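Local coordinates for putative aspartyl-tRNA synthetase (Leishmania major, PDB 6OD8), which probably catalyses the ATP-dependent attachment of L-aspartate to tRNA(Asp), releasing AMP and diphosphate, as a class II aminoacyl-tRNA synthetase, at residues D114-A118 / I156-S160; V227-F231 / G313-E317. The contacts are given in a common frame with arbitrary orientation. Residues are numbered along the deposited sequence.

Contact 1. Residues D114-A118 / I156-S160; sequences DSVQA and ITSTS
The extended opening of strand 114-121 runs D114-A118 past a turn in the loop that joins strands 142-151 and 164-168; S115 and T159 mark the register, their CA atoms 5.1 Å apart. D114 points its CB away from the loop, yet a water donates to its OD1 (2.7 Å) and also hydrogen-bonds S160 OG (3.1 Å). S115 forms a reciprocal pair with S160: S115 N donates to S160 OG (2.8 Å, 164°) and S160 N donates to S115 OG (2.9 Å, 158°). Both serines take chi1 p, and each hydroxyl oxygen accepts from the other residue's backbone. The strand belongs to the OB-fold, a small beta-barrel that in class II synthetases of this subfamily binds the anticodon and probably does so here; the connection between two of its strands packs alongside the start of strand 114-121, just before 164-168 pairs with that strand in parallel. V116 points away from the loop and packs on I164 and L166, leaving its C 3.9 Å from T159 CG2. Q117 N donates to a second water (2.8 Å), itself hydrogen-bonded to T159 OG1 (2.8 Å). The Q117 side chain, t at chi1 and chi2, brings OE1 to 3.5 Å from I156 CG2, while NE2 hydrogen-bonds E165 OE2. I156-T159 forms a type I turn, closed by T159 N to I156 O (3.3 Å).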
# COMPACT_ATOMS: atom_id res chain seq x y z
N ASP A 114 11.46 -21.74 11.78
CA ASP A 114 11.37 -22.65 12.92
C ASP A 114 11.60 -24.09 12.46
O ASP A 114 10.98 -24.54 11.49
CB ASP A 114 10.01 -22.51 13.61
CG ASP A 114 9.84 -21.14 14.27
OD1 ASP A 114 10.49 -20.89 15.31
OD2 ASP A 114 9.06 -20.32 13.75
N SER A 115 12.47 -24.81 13.16
CA SER A 115 12.78 -26.19 12.82
C SER A 115 12.91 -27.01 14.09
O SER A 115 13.23 -26.49 15.16
CB SER A 115 14.06 -26.30 11.98
OG SER A 115 15.15 -25.73 12.67
N VAL A 116 12.65 -28.31 13.97
CA VAL A 116 12.71 -29.20 15.12
C VAL A 116 13.03 -30.61 14.64
O VAL A 116 12.63 -31.02 13.55
CB VAL A 116 11.40 -29.15 15.93
CG1 VAL A 116 10.22 -29.66 15.08
CG2 VAL A 116 11.52 -29.94 17.24
N GLN A 117 13.76 -31.35 15.47
CA GLN A 117 14.08 -32.73 15.14
C GLN A 117 12.92 -33.63 15.54
O GLN A 117 12.28 -33.42 16.58
CB GLN A 117 15.36 -33.16 15.85
CG GLN A 117 15.64 -34.65 15.73
CD GLN A 117 17.07 -34.99 16.04
OE1 GLN A 117 17.99 -34.47 15.41
NE2 GLN A 117 17.28 -35.86 17.02
N ALA A 118 12.62 -34.61 14.69
CA ALA A 118 11.60 -35.62 14.96
C ALA A 118 12.24 -36.99 14.80
O ALA A 118 13.12 -37.19 13.97
CB ALA A 118 10.40 -35.50 14.02
N ILE A 156 19.96 -30.18 20.24
CA ILE A 156 20.11 -30.50 18.81
C ILE A 156 20.39 -29.17 18.12
O ILE A 156 19.48 -28.44 17.73
CB ILE A 156 18.87 -31.20 18.25
CG1 ILE A 156 18.67 -32.56 18.94
CG2 ILE A 156 18.97 -31.37 16.73
CD1 ILE A 156 17.35 -32.70 19.65
N THR A 157 21.69 -28.86 17.96
CA THR A 157 22.08 -27.53 17.50
C THR A 157 21.73 -27.26 16.04
O THR A 157 21.73 -26.10 15.62
CB THR A 157 23.59 -27.31 17.69
OG1 THR A 157 24.32 -28.36 17.04
CG2 THR A 157 23.93 -27.28 19.18
N SER A 158 21.42 -28.30 15.26
CA SER A 158 21.06 -28.12 13.85
C SER A 158 19.64 -27.61 13.65
O SER A 158 19.21 -27.46 12.50
CB SER A 158 21.26 -29.44 13.10
OG SER A 158 20.57 -30.50 13.75
N THR A 159 18.88 -27.35 14.72
CA THR A 159 17.50 -26.88 14.61
C THR A 159 17.30 -25.67 15.51
O THR A 159 18.07 -25.43 16.45
CB THR A 159 16.49 -27.97 15.01
OG1 THR A 159 16.67 -28.30 16.40
CG2 THR A 159 16.69 -29.21 14.17
N SER A 160 16.25 -24.89 15.24
CA SER A 160 15.98 -23.72 16.07
C SER A 160 15.32 -24.10 17.40
O SER A 160 15.49 -23.38 18.38
CB SER A 160 15.10 -22.73 15.30
OG SER A 160 13.83 -23.28 15.00
O HOH W 1 12.50 -21.44 17.10
O HOH W 2 14.99 -30.19 17.71

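Contact 2. Residues V227-F231 / G313-E317; sequences VCQYF and GLDVE. With EDO (1,2-ethanediol), chain D.
This is apolar helix-on-sheet packing inside the class II synthetase catalytic domain: helix 215-237, consistent with the motif 1 helix of the dimer interface, lies on strand 310-319, the second strand of motif 2, in the large, mostly antiparallel mixed sheet that is the hallmark of the fold. Segment 227-231 is alpha-helical, with F231 N hydrogen-bonded to V227 O (2.9 Å); 313-317 is extended. Their axes run nearly parallel (9°), 10.7 Å at closest approach, and F231 and L314 have the nearest CA atoms (7.9 Å). F231, with chi1 t and chi2 85°, reaches from the helix to the strand: L314 CB sits over one ring face, 3.7 Å from the centroid and 18° off the normal, a CH-pi contact, and V316 CG2 lies 3.6 Å from F231 CZ. L314 (chi1 m, chi2 t) points toward the helix, its CD1 4.2 Å from V227 CG1 and its CD2 4.5 Å from C228 SG. V227 also packs on helix 530-538, and C228 touches E242 of the second subunit. D315 points away from the helix; K279 forms a salt bridge with its OD2, and a 1,2-ethanediol, probably from the crystallisation liquor, donates from O2 to D315 OD1 at 2.7 Å.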
# COMPACT_ATOMS: atom_id res chain seq x y z
N VAL A 227 9.21 -2.48 6.19
CA VAL A 227 9.50 -1.14 5.65
C VAL A 227 8.22 -0.45 5.19
O VAL A 227 7.97 0.72 5.52
CB VAL A 227 10.53 -1.20 4.50
CG1 VAL A 227 10.65 0.20 3.84
CG2 VAL A 227 11.90 -1.69 5.00
N CYS A 228 7.39 -1.15 4.39
CA CYS A 228 6.10 -0.59 3.99
C CYS A 228 5.25 -0.21 5.20
O CYS A 228 4.66 0.87 5.26
CB CYS A 228 5.32 -1.60 3.11
SG CYS A 228 6.07 -1.88 1.49
N GLN A 229 5.16 -1.13 6.17
CA GLN A 229 4.36 -0.88 7.36
C GLN A 229 4.78 0.39 8.10
O GLN A 229 3.94 1.22 8.47
CB GLN A 229 4.48 -2.08 8.29
CG GLN A 229 3.77 -1.90 9.59
CD GLN A 229 3.95 -3.11 10.49
OE1 GLN A 229 4.32 -4.20 10.03
NE2 GLN A 229 3.70 -2.94 11.78
N TYR A 230 6.09 0.55 8.35
CA TYR A 230 6.55 1.70 9.13
C TYR A 230 6.52 2.98 8.30
O TYR A 230 6.24 4.06 8.83
CB TYR A 230 7.95 1.43 9.69
CG TYR A 230 7.97 0.22 10.59
CD1 TYR A 230 6.93 -0.02 11.49
CD2 TYR A 230 9.04 -0.70 10.55
CE1 TYR A 230 6.93 -1.13 12.32
CE2 TYR A 230 9.05 -1.80 11.40
CZ TYR A 230 8.00 -2.01 12.27
OH TYR A 230 7.99 -3.10 13.10
N PHE A 231 6.78 2.88 6.99
CA PHE A 231 6.57 4.03 6.10
C PHE A 231 5.15 4.58 6.25
O PHE A 231 4.94 5.78 6.51
CB PHE A 231 6.84 3.61 4.65
CG PHE A 231 6.50 4.67 3.61
CD1 PHE A 231 7.43 5.65 3.28
CD2 PHE A 231 5.28 4.65 2.92
CE1 PHE A 231 7.15 6.63 2.31
CE2 PHE A 231 4.97 5.61 1.96
CZ PHE A 231 5.94 6.63 1.64
N GLY A 313 7.40 2.07 -5.59
CA GLY A 313 7.73 3.40 -5.11
C GLY A 313 6.95 3.75 -3.86
O GLY A 313 5.75 3.49 -3.76
N LEU A 314 7.66 4.35 -2.90
CA LEU A 314 7.07 4.92 -1.70
C LEU A 314 7.14 6.43 -1.90
O LEU A 314 8.24 7.00 -1.89
CB LEU A 314 7.86 4.48 -0.46
CG LEU A 314 8.25 3.00 -0.35
CD1 LEU A 314 9.10 2.73 0.91
CD2 LEU A 314 6.96 2.13 -0.26
N ASP A 315 6.00 7.07 -2.15
CA ASP A 315 6.00 8.45 -2.62
C ASP A 315 5.27 9.33 -1.63
O ASP A 315 4.29 8.90 -1.01
CB ASP A 315 5.34 8.54 -4.02
CG ASP A 315 6.33 8.37 -5.12
OD1 ASP A 315 6.52 7.21 -5.57
OD2 ASP A 315 6.94 9.40 -5.52
N VAL A 316 5.76 10.56 -1.47
CA VAL A 316 5.22 11.52 -0.53
C VAL A 316 5.15 12.87 -1.23
O VAL A 316 6.06 13.25 -1.97
CB VAL A 316 6.10 11.60 0.75
CG1 VAL A 316 5.59 12.68 1.71
CG2 VAL A 316 6.16 10.23 1.48
N GLU A 317 4.05 13.61 -1.01
CA GLU A 317 4.00 15.01 -1.44
C GLU A 317 3.24 15.80 -0.38
O GLU A 317 2.32 15.27 0.24
CB GLU A 317 3.33 15.16 -2.85
CG GLU A 317 3.64 16.50 -3.59
CD GLU A 317 5.01 16.53 -4.27
OE1 GLU A 317 5.66 15.46 -4.40
OE2 GLU A 317 5.44 17.61 -4.71
C1 EDO D . 10.30 6.49 -6.05
O1 EDO D . 11.27 6.85 -7.04
C2 EDO D . 9.13 5.92 -6.81
O2 EDO D . 8.41 6.96 -7.45

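Contact 1 and contact 2 lie in separate domains and follow one another along the chain, the first complete before the second begins. Their centres are 37 Å apart and their nearest atoms about 17 Å, so they do not touch. Contact 1 is a partly buried, mainly polar, partly water-mediated meeting of loop and strand, 28 Å from the centre of the chain; contact 2 is fully buried and apolar, 11 Å from it. This is consistent with anticodon recognition and aminoacylation in different domains. Contact 2 backs the motif 2 strand, whose other side, carrying the ethanediol at D315, probably faces the active site; contact 1 is remote from it.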